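Local atomic coordinates of Lmo2470 protein (Listeria monocytogenes EGD-e, PDB entry 5HL3), a protein that interacts with the host protein afadin and facilitates crossing of the basement membrane by the bacterium, as an internalin built on leucine-rich repeats that binds calcium. Residues Leu194-Leu199 against Leu216-Leu221; Thr207-Asn212 against Asn232-Pro237; Leu249-Ser254 against Asp283-Phe288; Gln272-Gly277 against Trp356-Asn361. All coordinates share one frame; numbering follows the deposited sequence.

Interaction 1: residues Leu194-Leu199 against Leu216-Leu221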
loop_
_atom_site.group_PDB
_atom_site.type_symbol
_atom_site.label_atom_id
_atom_site.label_comp_id
_atom_site.label_asym_id
_atom_site.label_seq_id
_atom_site.Cartn_x
_atom_site.Cartn_y
_atom_site.Cartn_z
ATOM N N LEU A 194 5.037 11.226 -10.219
ATOM C CA LEU A 194 4.923 10.315 -9.088
ATOM C C LEU A 194 6.303 10.025 -8.500
ATOM O O LEU A 194 7.207 9.614 -9.224
ATOM C CB LEU A 194 4.241 9.011 -9.527
ATOM C CG LEU A 194 3.858 8.110 -8.353
ATOM C CD1 LEU A 194 2.673 8.664 -7.598
ATOM C CD2 LEU A 194 3.577 6.697 -8.847
ATOM N N THR A 195 6.466 10.260 -7.190
ATOM C CA THR A 195 7.749 10.005 -6.504
ATOM C C THR A 195 7.687 8.854 -5.516
ATOM O O THR A 195 8.702 8.201 -5.302
ATOM C CB THR A 195 8.313 11.256 -5.782
ATOM O OG1 THR A 195 7.621 11.490 -4.556
ATOM C CG2 THR A 195 8.231 12.445 -6.680
ATOM N N PHE A 196 6.512 8.588 -4.939
ATOM C CA PHE A 196 6.349 7.542 -3.904
ATOM C C PHE A 196 5.187 6.639 -4.276
ATOM O O PHE A 196 4.061 7.111 -4.439
ATOM C CB PHE A 196 6.075 8.238 -2.550
ATOM C CG PHE A 196 7.134 9.266 -2.172
ATOM C CD1 PHE A 196 8.376 8.890 -1.659
ATOM C CD2 PHE A 196 6.883 10.611 -2.332
ATOM C CE1 PHE A 196 9.310 9.841 -1.327
ATOM C CE2 PHE A 196 7.811 11.568 -1.985
ATOM C CZ PHE A 196 9.036 11.177 -1.499
ATOM N N LEU A 197 5.461 5.353 -4.447
ATOM C CA LEU A 197 4.445 4.357 -4.796
ATOM C C LEU A 197 4.549 3.210 -3.796
ATOM O O LEU A 197 5.531 2.440 -3.813
ATOM C CB LEU A 197 4.633 3.873 -6.220
ATOM C CG LEU A 197 3.642 2.841 -6.779
ATOM C CD1 LEU A 197 2.209 3.306 -6.566
ATOM C CD2 LEU A 197 3.916 2.563 -8.233
ATOM N N ASP A 198 3.581 3.138 -2.885
ATOM C CA ASP A 198 3.569 2.093 -1.830
ATOM C C ASP A 198 2.570 1.013 -2.200
ATOM O O ASP A 198 1.365 1.246 -2.212
ATOM C CB ASP A 198 3.255 2.694 -0.452
ATOM C CG ASP A 198 3.602 1.749 0.689
ATOM O OD1 ASP A 198 3.816 0.548 0.420
ATOM O OD2 ASP A 198 3.648 2.192 1.872
ATOM N N LEU A 199 3.090 -0.171 -2.479
ATOM C CA LEU A 199 2.278 -1.352 -2.885
ATOM C C LEU A 199 2.525 -2.521 -1.949
ATOM O O LEU A 199 2.214 -3.657 -2.298
ATOM C CB LEU A 199 2.590 -1.711 -4.317
ATOM C CG LEU A 199 2.270 -0.634 -5.347
ATOM C CD1 LEU A 199 2.786 -0.999 -6.711
ATOM C CD2 LEU A 199 0.789 -0.391 -5.399
ATOM N N LEU A 216 10.139 8.652 -9.971
ATOM C CA LEU A 216 9.886 7.722 -8.857
ATOM C C LEU A 216 11.168 7.445 -8.078
ATOM O O LEU A 216 12.162 6.996 -8.652
ATOM C CB LEU A 216 9.332 6.411 -9.422
ATOM C CG LEU A 216 8.812 5.422 -8.366
ATOM C CD1 LEU A 216 7.552 5.933 -7.729
ATOM C CD2 LEU A 216 8.574 4.070 -9.008
ATOM N N THR A 217 11.140 7.704 -6.770
ATOM C CA THR A 217 12.305 7.456 -5.906
ATOM C C THR A 217 12.102 6.258 -4.993
ATOM O O THR A 217 13.063 5.588 -4.653
ATOM C CB THR A 217 12.673 8.691 -5.033
ATOM O OG1 THR A 217 11.615 9.013 -4.130
ATOM C CG2 THR A 217 13.034 9.882 -5.926
ATOM N N ASP A 218 10.868 6.013 -4.572
ATOM C CA ASP A 218 10.582 4.964 -3.582
ATOM C C ASP A 218 9.458 4.067 -4.065
ATOM O O ASP A 218 8.339 4.544 -4.277
ATOM C CB ASP A 218 10.193 5.602 -2.243
ATOM C CG ASP A 218 11.312 6.373 -1.621
ATOM O OD1 ASP A 218 11.729 7.411 -2.149
ATOM O OD2 ASP A 218 11.802 5.955 -0.563
ATOM N N LEU A 219 9.760 2.787 -4.234
ATOM C CA LEU A 219 8.804 1.789 -4.710
ATOM C C LEU A 219 8.816 0.671 -3.679
ATOM O O LEU A 219 9.813 -0.047 -3.561
ATOM C CB LEU A 219 9.181 1.299 -6.110
ATOM C CG LEU A 219 8.316 0.212 -6.738
ATOM C CD1 LEU A 219 6.852 0.599 -6.731
ATOM C CD2 LEU A 219 8.764 -0.070 -8.141
ATOM N N ASN A 220 7.704 0.476 -2.985
ATOM C CA ASN A 220 7.641 -0.531 -1.920
ATOM C C ASN A 220 6.790 -1.704 -2.382
ATOM O O ASN A 220 5.595 -1.559 -2.562
ATOM C CB ASN A 220 7.072 0.090 -0.631
ATOM C CG ASN A 220 7.177 -0.846 0.543
ATOM O OD1 ASN A 220 7.419 -2.040 0.372
ATOM N ND2 ASN A 220 6.975 -0.334 1.725
ATOM N N LEU A 221 7.436 -2.857 -2.596
ATOM C CA LEU A 221 6.767 -4.092 -3.006
ATOM C C LEU A 221 6.862 -5.176 -1.954
ATOM O O LEU A 221 6.685 -6.358 -2.254
ATOM C CB LEU A 221 7.325 -4.598 -4.351
ATOM C CG LEU A 221 7.318 -3.632 -5.537
ATOM C CD1 LEU A 221 7.929 -4.234 -6.772
ATOM C CD2 LEU A 221 5.971 -3.073 -5.850
HETATM O O HOH W 1 6.620 2.646 1.904
#
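Phe196 to Leu199 and Asp218 to Leu221 run side by side in parallel, joined by backbone hydrogen bonds that step from strand to strand. Leu197 is gripped twice: its N gives to Asp218 O at 3.0 Å, nearly straight at 174°, and its O accepts from Asn220 N. Just before the strands, Thr195 O takes two donors, Thr217 N at 2.9 Å and Asp218 N at 3.2 Å, while beyond them Leu199 N reaches Asn220 O.

Most apolar contacts pair equivalent positions of successive turns of the leucine-rich repeat solenoid. Leu197 and Leu219 point the same way, each CG anti to its backbone N, and methyl CD2 of Leu197 lies 3.8 Å from CD1 of Leu219. Leu199 CD1 touches Leu221 CD2 in the same manner; diagonally, Leu216 CD1 lies against Leu197 CB.

The other face carries the Phe196 ring together with Asp198, Asp218 and Asn220. Phe196 CE1 comes to 3.5 Å from Asp218 OD1, an oxygen that also accepts a bond from Thr217 OG1 at 2.6 Å. The Asp198 carboxylate and Asn220 amide lie side by side, planes 11° apart; a water accepts from Asn220 ND2 and donates weakly to Asp198 OD2. Asp198 OD1 is hydrogen-bonded to Asn200 ND2, and Asn220 OD1 to Arg222 N.

Interaction 2: residues Thr207-Asn212 against Asn232-Pro237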
loop_
_atom_site.group_PDB
_atom_site.type_symbol
_atom_site.label_atom_id
_atom_site.label_comp_id
_atom_site.label_asym_id
_atom_site.label_seq_id
_atom_site.Cartn_x
_atom_site.Cartn_y
_atom_site.Cartn_z
ATOM N N THR A 207 5.425 -6.469 -11.994
ATOM C CA THR A 207 4.930 -5.140 -12.352
ATOM C C THR A 207 5.338 -4.903 -13.798
ATOM O O THR A 207 6.238 -5.581 -14.328
ATOM C CB THR A 207 5.496 -3.967 -11.512
ATOM O OG1 THR A 207 6.815 -3.603 -11.949
ATOM C CG2 THR A 207 5.501 -4.256 -10.059
ATOM N N PRO A 208 4.706 -3.925 -14.455
ATOM C CA PRO A 208 5.241 -3.524 -15.746
ATOM C C PRO A 208 6.647 -2.922 -15.611
ATOM O O PRO A 208 7.047 -2.468 -14.509
ATOM C CB PRO A 208 4.261 -2.435 -16.214
ATOM C CG PRO A 208 3.008 -2.688 -15.448
ATOM C CD PRO A 208 3.482 -3.194 -14.102
ATOM N N ASP A 209 7.365 -2.862 -16.724
ATOM C CA ASP A 209 8.655 -2.176 -16.766
ATOM C C ASP A 209 8.285 -0.731 -17.005
ATOM O O ASP A 209 8.304 -0.236 -18.130
ATOM C CB ASP A 209 9.511 -2.721 -17.903
ATOM C CG ASP A 209 10.883 -2.088 -17.963
ATOM O OD1 ASP A 209 11.287 -1.370 -17.016
ATOM O OD2 ASP A 209 11.594 -2.314 -18.969
ATOM N N PHE A 210 7.914 -0.069 -15.923
ATOM C CA PHE A 210 7.234 1.226 -16.022
ATOM C C PHE A 210 7.757 2.135 -17.077
ATOM O O PHE A 210 8.934 2.517 -17.073
ATOM C CB PHE A 210 7.205 1.960 -14.690
ATOM C CG PHE A 210 6.473 1.219 -13.613
ATOM C CD1 PHE A 210 5.059 1.115 -13.628
ATOM C CD2 PHE A 210 7.144 0.631 -12.546
ATOM C CE1 PHE A 210 4.397 0.447 -12.633
ATOM C CE2 PHE A 210 6.472 -0.033 -11.565
ATOM C CZ PHE A 210 5.099 -0.115 -11.588
ATOM N N GLN A 211 6.826 2.542 -17.947
ATOM C CA GLN A 211 7.164 3.346 -19.084
ATOM C C GLN A 211 7.260 4.868 -18.835
ATOM O O GLN A 211 7.874 5.581 -19.634
ATOM C CB GLN A 211 6.153 3.078 -20.230
ATOM C CG GLN A 211 4.751 3.593 -19.965
ATOM C CD GLN A 211 3.662 2.950 -20.829
ATOM O OE1 GLN A 211 3.879 2.620 -21.999
ATOM N NE2 GLN A 211 2.467 2.833 -20.257
ATOM N N ASN A 212 6.654 5.377 -17.773
ATOM C CA ASN A 212 6.655 6.843 -17.583
ATOM C C ASN A 212 6.633 7.277 -16.114
ATOM O O ASN A 212 5.798 8.095 -15.688
ATOM C CB ASN A 212 5.462 7.456 -18.331
ATOM C CG ASN A 212 5.567 8.962 -18.453
ATOM O OD1 ASN A 212 6.671 9.510 -18.460
ATOM N ND2 ASN A 212 4.428 9.646 -18.545
ATOM N N ASN A 232 13.134 -6.435 -14.854
ATOM C CA ASN A 232 14.423 -5.784 -14.591
ATOM C C ASN A 232 14.320 -4.360 -15.116
ATOM O O ASN A 232 14.598 -4.109 -16.281
ATOM C CB ASN A 232 15.552 -6.592 -15.220
ATOM C CG ASN A 232 16.944 -6.221 -14.695
ATOM O OD1 ASN A 232 17.093 -5.359 -13.849
ATOM N ND2 ASN A 232 17.977 -6.885 -15.240
ATOM N N TYR A 233 13.869 -3.450 -14.252
ATOM C CA TYR A 233 13.509 -2.090 -14.652
ATOM C C TYR A 233 14.548 -1.412 -15.497
ATOM O O TYR A 233 15.733 -1.375 -15.151
ATOM C CB TYR A 233 13.214 -1.212 -13.434
ATOM C CG TYR A 233 12.058 -1.670 -12.602
ATOM C CD1 TYR A 233 10.770 -1.645 -13.098
ATOM C CD2 TYR A 233 12.240 -2.136 -11.304
ATOM C CE1 TYR A 233 9.709 -2.048 -12.329
ATOM C CE2 TYR A 233 11.184 -2.559 -10.531
ATOM C CZ TYR A 233 9.918 -2.530 -11.047
ATOM O OH TYR A 233 8.861 -2.956 -10.294
ATOM N N THR A 234 14.109 -0.834 -16.620
ATOM C CA THR A 234 15.007 -0.153 -17.538
ATOM C C THR A 234 14.902 1.379 -17.536
ATOM O O THR A 234 15.799 2.031 -18.086
ATOM C CB THR A 234 14.778 -0.627 -18.998
ATOM O OG1 THR A 234 13.421 -0.384 -19.382
ATOM C CG2 THR A 234 15.081 -2.098 -19.161
ATOM N N ASN A 235 13.851 1.939 -16.941
ATOM C CA ASN A 235 13.618 3.383 -16.978
ATOM C C ASN A 235 13.103 3.970 -15.678
ATOM O O ASN A 235 12.122 4.706 -15.659
ATOM C CB ASN A 235 12.659 3.736 -18.118
ATOM C CG ASN A 235 13.290 3.564 -19.491
ATOM O OD1 ASN A 235 14.166 4.324 -19.900
ATOM N ND2 ASN A 235 12.823 2.584 -20.221
ATOM N N LEU A 236 13.790 3.678 -14.582
ATOM C CA LEU A 236 13.478 4.318 -13.289
ATOM C C LEU A 236 14.733 5.081 -12.828
ATOM O O LEU A 236 15.352 4.711 -11.833
ATOM C CB LEU A 236 13.046 3.304 -12.240
ATOM C CG LEU A 236 11.715 2.583 -12.492
ATOM C CD1 LEU A 236 11.414 1.641 -11.340
ATOM C CD2 LEU A 236 10.541 3.545 -12.643
ATOM N N PRO A 237 15.112 6.141 -13.557
ATOM C CA PRO A 237 16.382 6.827 -13.260
ATOM C C PRO A 237 16.467 7.494 -11.909
ATOM O O PRO A 237 17.568 7.732 -11.427
ATOM C CB PRO A 237 16.488 7.865 -14.392
ATOM C CG PRO A 237 15.082 8.074 -14.850
ATOM C CD PRO A 237 14.478 6.712 -14.754
HETATM O O HOH W 2 11.239 1.149 -15.884
HETATM O O HOH W 3 10.569 1.143 -19.585
HETATM O O HOH W 4 9.604 5.159 -16.591
#
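Asp209 clamps Thr234 with both carboxylate oxygens. OD1 takes the backbone N of Thr234 at 2.9 Å and OD2 takes its hydroxyl OG1 at 2.7 Å; both donors arrive on the syn side, somewhat out of the carboxylate plane. Asp209 CG lies anti to its backbone N (chi1 -178°), which carries the carboxylate across to the neighbouring loop. Beside this clamp Tyr233 OH donates to Thr207 OG1 at 2.7 Å, and Thr207 OG1 in turn donates to Pro208 O, so a chain of two bonds runs from the phenol to a backbone carbonyl.

The apolar part of the shell is a pair of rings set rim to rim. Phe210 and Tyr233 lie nearly parallel, planes 11° apart, with Phe210 CD2 3.7 Å from Tyr233 CE1; neither ring sits over the face of the other. These two loops belong to successive repeats of the leucine-rich solenoid and lie on its return side, where both rings reach inward onto Leu219 of the parallel sheet.

Farther out, waters complete the seam. One donates to Asp209 OD1 and to Phe210 O and accepts from Asn235 N, while another donates to Phe210 O and to Asn235 O at 2.7 Å. Leu236 CD1 covers one face of the Tyr233 ring near its rim, 3.6 Å above the plane, and the Tyr233 carbonyl is held by Asn255 ND2 of the next loop.

Interaction 3: residues Leu249-Ser254 against Asp283-Phe288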
loop_
_atom_site.group_PDB
_atom_site.type_symbol
_atom_site.label_atom_id
_atom_site.label_comp_id
_atom_site.label_asym_id
_atom_site.label_seq_id
_atom_site.Cartn_x
_atom_site.Cartn_y
_atom_site.Cartn_z
ATOM N N LEU A 249 11.554 -14.368 -4.652
ATOM C CA LEU A 249 12.494 -14.276 -5.756
ATOM C C LEU A 249 13.712 -15.158 -5.538
ATOM O O LEU A 249 14.238 -15.270 -4.423
ATOM C CB LEU A 249 12.973 -12.818 -5.893
ATOM C CG LEU A 249 11.870 -11.819 -6.260
ATOM C CD1 LEU A 249 12.431 -10.398 -6.137
ATOM C CD2 LEU A 249 11.348 -12.062 -7.672
ATOM N N THR A 250 14.187 -15.754 -6.633
ATOM C CA THR A 250 15.462 -16.515 -6.637
ATOM C C THR A 250 16.611 -15.698 -7.251
ATOM O O THR A 250 17.765 -16.126 -7.177
ATOM C CB THR A 250 15.285 -17.864 -7.335
ATOM O OG1 THR A 250 14.834 -17.650 -8.669
ATOM C CG2 THR A 250 14.347 -18.763 -6.559
ATOM N N GLU A 251 16.287 -14.534 -7.810
ATOM C CA GLU A 251 17.252 -13.621 -8.413
ATOM C C GLU A 251 16.655 -12.233 -8.323
ATOM O O GLU A 251 15.451 -12.067 -8.519
ATOM C CB GLU A 251 17.552 -13.977 -9.887
ATOM C CG GLU A 251 18.691 -13.171 -10.514
ATOM C CD GLU A 251 19.019 -13.572 -11.922
ATOM O OE1 GLU A 251 18.065 -13.717 -12.727
ATOM O OE2 GLU A 251 20.234 -13.703 -12.240
ATOM N N LEU A 252 17.488 -11.244 -8.029
ATOM C CA LEU A 252 17.048 -9.839 -7.949
ATOM C C LEU A 252 17.301 -9.137 -9.284
ATOM O O LEU A 252 18.219 -9.500 -10.035
ATOM C CB LEU A 252 17.814 -9.112 -6.859
ATOM C CG LEU A 252 17.663 -9.740 -5.464
ATOM C CD1 LEU A 252 18.655 -9.137 -4.461
ATOM C CD2 LEU A 252 16.231 -9.637 -4.987
ATOM N N PRO A 253 16.540 -8.071 -9.571
ATOM C CA PRO A 253 16.729 -7.350 -10.839
ATOM C C PRO A 253 18.032 -6.572 -10.852
ATOM O O PRO A 253 18.206 -5.593 -10.107
ATOM C CB PRO A 253 15.494 -6.435 -10.922
ATOM C CG PRO A 253 15.035 -6.292 -9.518
ATOM C CD PRO A 253 15.341 -7.608 -8.853
ATOM N N SER A 254 18.912 -6.969 -11.748
ATOM C CA SER A 254 20.271 -6.465 -11.751
ATOM C C SER A 254 20.410 -4.971 -12.030
ATOM O O SER A 254 21.335 -4.327 -11.516
ATOM C CB SER A 254 21.152 -7.271 -12.724
ATOM O OG SER A 254 20.782 -7.065 -14.086
ATOM N N ASP A 283 21.661 -23.816 -8.011
ATOM C CA ASP A 283 21.878 -22.419 -8.376
ATOM C C ASP A 283 21.059 -21.572 -7.393
ATOM O O ASP A 283 19.968 -21.966 -6.968
ATOM C CB ASP A 283 21.385 -22.132 -9.800
ATOM C CG ASP A 283 22.171 -22.829 -10.856
ATOM O OD1 ASP A 283 23.351 -23.167 -10.659
ATOM O OD2 ASP A 283 21.579 -23.040 -11.948
ATOM N N LEU A 284 21.591 -20.427 -7.002
ATOM C CA LEU A 284 20.831 -19.501 -6.134
ATOM C C LEU A 284 21.326 -18.096 -6.356
ATOM O O LEU A 284 22.071 -17.560 -5.538
ATOM C CB LEU A 284 20.896 -19.932 -4.667
ATOM C CG LEU A 284 19.927 -19.236 -3.699
ATOM C CD1 LEU A 284 18.503 -19.303 -4.188
ATOM C CD2 LEU A 284 20.079 -19.843 -2.308
ATOM N N PRO A 285 20.919 -17.489 -7.486
ATOM C CA PRO A 285 21.514 -16.217 -7.858
ATOM C C PRO A 285 21.388 -15.135 -6.789
ATOM O O PRO A 285 22.328 -14.369 -6.580
ATOM C CB PRO A 285 20.809 -15.865 -9.170
ATOM C CG PRO A 285 20.484 -17.213 -9.770
ATOM C CD PRO A 285 20.057 -18.031 -8.570
ATOM N N ILE A 286 20.252 -15.090 -6.113
ATOM C CA ILE A 286 20.025 -14.083 -5.074
ATOM C C ILE A 286 21.057 -14.139 -3.965
ATOM O O ILE A 286 21.480 -13.077 -3.453
ATOM C CB ILE A 286 18.576 -14.154 -4.524
ATOM C CG1 ILE A 286 18.318 -13.007 -3.528
ATOM C CG2 ILE A 286 18.266 -15.524 -3.897
ATOM C CD1 ILE A 286 16.865 -12.860 -3.110
ATOM N N TYR A 287 21.512 -15.327 -3.577
ATOM C CA TYR A 287 22.532 -15.419 -2.534
ATOM C C TYR A 287 23.778 -14.673 -2.980
ATOM O O TYR A 287 24.358 -13.869 -2.211
ATOM C CB TYR A 287 22.883 -16.897 -2.161
ATOM C CG TYR A 287 24.171 -16.951 -1.364
ATOM C CD1 TYR A 287 24.190 -16.559 -0.014
ATOM C CD2 TYR A 287 25.387 -17.221 -1.980
ATOM C CE1 TYR A 287 25.367 -16.508 0.697
ATOM C CE2 TYR A 287 26.583 -17.139 -1.272
ATOM C CZ TYR A 287 26.561 -16.794 0.067
ATOM O OH TYR A 287 27.768 -16.735 0.768
ATOM N N PHE A 288 24.249 -14.977 -4.191
ATOM C CA PHE A 288 25.475 -14.359 -4.693
ATOM C C PHE A 288 25.363 -12.849 -4.876
ATOM O O PHE A 288 26.309 -12.128 -4.593
ATOM C CB PHE A 288 25.969 -15.095 -5.940
ATOM C CG PHE A 288 26.340 -16.519 -5.637
ATOM C CD1 PHE A 288 27.530 -16.818 -5.003
ATOM C CD2 PHE A 288 25.433 -17.543 -5.868
ATOM C CE1 PHE A 288 27.856 -18.127 -4.670
ATOM C CE2 PHE A 288 25.723 -18.834 -5.491
ATOM C CZ PHE A 288 26.935 -19.121 -4.903
#
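Ile286 sits against the loop at Thr250 to Leu252, touching it with backbone and side chain together. Its N donates to Thr250 O at 2.9 Å, and the same carbonyl oxygen lies 3.4 Å from both Ile286 CB and CG2. The bond is bent, 147° at the hydrogen, and the donor approaches from above the carbonyl plane. With CG1 anti to the backbone N (chi1 -175°), the long branch of Ile286 extends to Leu252, where Ile286 CD1 meets Leu252 CD2 at 3.8 Å.

Thr250 contributes chiefly through its main chain. Its carbonyl oxygen also meets the ring of Pro285, 3.3 Å from CD, while its hydroxyl makes a weak hydrogen bond to Gly228 O in the preceding repeat.

Pro285, the first residue of the helix, meets Glu251, whose side chain crosses it at about a right angle; Pro285 CB is 3.7 Å from Glu251 CG. Tyr354 of strand 350-360 closes in on Thr250 and Ile286, and its hydroxyl bonds to Leu249 O.

At the second position of the helix, Ile286 N has no acceptor four residues back within the helix, and Thr250 O supplies one; a polar backbone bond wrapped in aliphatic carbon thus joins the last part of the repeat region to the C-terminal domain.

Interaction 4: residues Gln272-Gly277 against Trp356-Asn361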
loop_
_atom_site.group_PDB
_atom_site.type_symbol
_atom_site.label_atom_id
_atom_site.label_comp_id
_atom_site.label_asym_id
_atom_site.label_seq_id
_atom_site.Cartn_x
_atom_site.Cartn_y
_atom_site.Cartn_z
ATOM N N GLN A 272 14.968 -32.198 -8.237
ATOM C CA GLN A 272 16.106 -32.956 -8.739
ATOM C C GLN A 272 15.961 -34.438 -8.454
ATOM O O GLN A 272 15.344 -34.835 -7.479
ATOM C CB GLN A 272 17.405 -32.469 -8.119
ATOM C CG GLN A 272 17.783 -31.067 -8.510
ATOM C CD GLN A 272 19.229 -30.756 -8.146
ATOM O OE1 GLN A 272 20.127 -31.579 -8.374
ATOM N NE2 GLN A 272 19.461 -29.581 -7.574
ATOM N N THR A 273 16.549 -35.239 -9.337
ATOM C CA THR A 273 16.664 -36.687 -9.179
ATOM C C THR A 273 18.160 -37.028 -9.186
ATOM O O THR A 273 18.873 -36.643 -10.120
ATOM C CB THR A 273 15.918 -37.435 -10.296
ATOM O OG1 THR A 273 14.530 -37.073 -10.236
ATOM C CG2 THR A 273 16.078 -38.946 -10.144
ATOM N N ILE A 274 18.639 -37.691 -8.133
ATOM C CA ILE A 274 20.042 -38.054 -8.023
ATOM C C ILE A 274 20.152 -39.513 -7.622
ATOM O O ILE A 274 19.168 -40.151 -7.243
ATOM C CB ILE A 274 20.786 -37.163 -6.980
ATOM C CG1 ILE A 274 20.328 -37.479 -5.545
ATOM C CG2 ILE A 274 20.602 -35.695 -7.306
ATOM C CD1 ILE A 274 20.934 -36.599 -4.469
ATOM N N ASN A 275 21.358 -40.049 -7.705
ATOM C CA ASN A 275 21.593 -41.429 -7.299
ATOM C C ASN A 275 22.112 -41.460 -5.888
ATOM O O ASN A 275 22.770 -40.529 -5.440
ATOM C CB ASN A 275 22.586 -42.097 -8.244
ATOM C CG ASN A 275 22.036 -42.226 -9.647
ATOM O OD1 ASN A 275 20.928 -42.729 -9.851
ATOM N ND2 ASN A 275 22.792 -41.739 -10.625
ATOM N N GLN A 276 21.786 -42.531 -5.187
ATOM C CA GLN A 276 22.250 -42.747 -3.822
ATOM C C GLN A 276 23.775 -42.594 -3.797
ATOM O O GLN A 276 24.470 -43.174 -4.631
ATOM C CB GLN A 276 21.835 -44.159 -3.354
ATOM C CG GLN A 276 21.858 -44.348 -1.847
ATOM C CD GLN A 276 23.253 -44.416 -1.255
ATOM O OE1 GLN A 276 24.161 -45.075 -1.800
ATOM N NE2 GLN A 276 23.430 -43.772 -0.103
ATOM N N GLY A 277 24.278 -41.791 -2.858
ATOM C CA GLY A 277 25.716 -41.503 -2.762
ATOM C C GLY A 277 26.129 -40.165 -3.348
ATOM O O GLY A 277 27.239 -39.696 -3.094
ATOM N N TRP A 356 13.445 -27.309 -1.933
ATOM C CA TRP A 356 13.236 -28.090 -3.166
ATOM C C TRP A 356 13.106 -29.543 -2.807
ATOM O O TRP A 356 13.500 -29.968 -1.728
ATOM C CB TRP A 356 14.338 -27.840 -4.221
ATOM C CG TRP A 356 15.691 -28.453 -3.938
ATOM C CD1 TRP A 356 16.219 -29.560 -4.536
ATOM C CD2 TRP A 356 16.715 -27.962 -3.047
ATOM N NE1 TRP A 356 17.481 -29.808 -4.064
ATOM C CE2 TRP A 356 17.802 -28.841 -3.148
ATOM C CE3 TRP A 356 16.804 -26.890 -2.166
ATOM C CZ2 TRP A 356 18.956 -28.683 -2.409
ATOM C CZ3 TRP A 356 17.978 -26.732 -1.436
ATOM C CH2 TRP A 356 19.021 -27.642 -1.551
ATOM N N ASN A 357 12.541 -30.293 -3.734
ATOM C CA ASN A 357 12.338 -31.737 -3.561
ATOM C C ASN A 357 13.376 -32.532 -4.314
ATOM O O ASN A 357 13.721 -32.218 -5.450
ATOM C CB ASN A 357 10.934 -32.144 -4.039
ATOM C CG ASN A 357 9.829 -31.599 -3.167
ATOM O OD1 ASN A 357 10.050 -31.277 -1.993
ATOM N ND2 ASN A 357 8.630 -31.455 -3.736
ATOM N N VAL A 358 13.875 -33.578 -3.665
ATOM C CA VAL A 358 14.890 -34.443 -4.245
ATOM C C VAL A 358 14.410 -35.893 -4.192
ATOM O O VAL A 358 13.938 -36.363 -3.144
ATOM C CB VAL A 358 16.234 -34.347 -3.477
ATOM C CG1 VAL A 358 17.298 -35.261 -4.060
ATOM C CG2 VAL A 358 16.727 -32.906 -3.475
ATOM N N THR A 359 14.518 -36.576 -5.337
ATOM C CA THR A 359 14.288 -38.003 -5.435
ATOM C C THR A 359 15.680 -38.645 -5.472
ATOM O O THR A 359 16.500 -38.332 -6.335
ATOM C CB THR A 359 13.498 -38.381 -6.713
ATOM O OG1 THR A 359 12.238 -37.681 -6.743
ATOM C CG2 THR A 359 13.263 -39.920 -6.785
ATOM N N ILE A 360 15.948 -39.536 -4.519
ATOM C CA ILE A 360 17.194 -40.311 -4.502
ATOM C C ILE A 360 16.886 -41.745 -4.918
ATOM O O ILE A 360 16.094 -42.429 -4.281
ATOM C CB ILE A 360 17.875 -40.291 -3.115
ATOM C CG1 ILE A 360 18.080 -38.837 -2.686
ATOM C CG2 ILE A 360 19.187 -41.064 -3.161
ATOM C CD1 ILE A 360 18.917 -38.621 -1.443
ATOM N N ASN A 361 17.503 -42.180 -6.004
ATOM C CA ASN A 361 17.321 -43.557 -6.490
ATOM C C ASN A 361 18.454 -44.471 -6.111
ATOM O O ASN A 361 19.594 -44.045 -6.014
ATOM C CB ASN A 361 17.156 -43.539 -8.001
ATOM C CG ASN A 361 15.835 -42.961 -8.418
ATOM O OD1 ASN A 361 14.797 -43.277 -7.826
ATOM N ND2 ASN A 361 15.845 -42.138 -9.452
ATOM O OXT ASN A 361 18.241 -45.684 -5.950
HETATM O O HOH W 5 12.457 -35.144 -7.612
HETATM O O HOH W 6 18.298 -41.682 -10.702
#
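Ile274 and Ile360 lie side by side and point the same way, their CG1 atoms 3.9 Å apart. CG1 of Ile274 stands between its backbone N and carbonyl carbon (chi1 70°), a turn that swings CD1 across to CG1 of Val358, also at 3.9 Å, so one isoleucine tip spans two residues of the neighbouring strand. The CG2 branch of Ile360 goes the other way along the chain and packs on Gln276 CA at 3.6 Å.

On the other face of the sheet Thr273 and Thr359 run alongside each other, with OG1 of Thr273 3.9 Å from CB of Thr359. The Thr359 hydroxyl bonds to Glu335 and receives a water that also donates to Gln272 O. Thr273 turns CG2 toward Asn361 ND2, and a second water links that amide nitrogen to Asn275 OD1. Nearer the start of the pair, the Gln272 amide slants past the Trp356 indole with planes 19° apart, its NE2 held by Thr281 O.

Five backbone hydrogen bonds fix the register, from Gln272 N on Asn357 O to Gln276 N on Asn361 O, an oxygen of the C-terminal carboxylate, the latter 2.8 Å long; Ile274 N and O are both used. The result is a parallel pairing of the edge strand 265-274 with the C-terminal strand 350-360 in an otherwise antiparallel sheet, in a domain whose sequence family belongs to the E-set clan of immunoglobulin-like beta-sandwich folds.

Interactions 1 and 2 lie in the leucine-rich solenoid, one on its parallel sheet and one on the loops behind, and they meet in its core: Leu219 CD2 is 3.6 Å from Tyr233 OH, and Leu221 CD1 is 4.1 Å from Thr207 CG2. Interaction 2 passes to interaction 3 through a probable hydrogen bond, Asn232 ND2 to Ser254 OG at 3.0 Å. Interaction 3 joins the solenoid to the C-terminal domain, and interaction 4 pairs strands in that domain, about 6 Å away at the nearest atoms. Calcium lies near but outside the contacts: the Trp356 side chain is about 8 Å from an ion, and that of Leu284 about 11 Å.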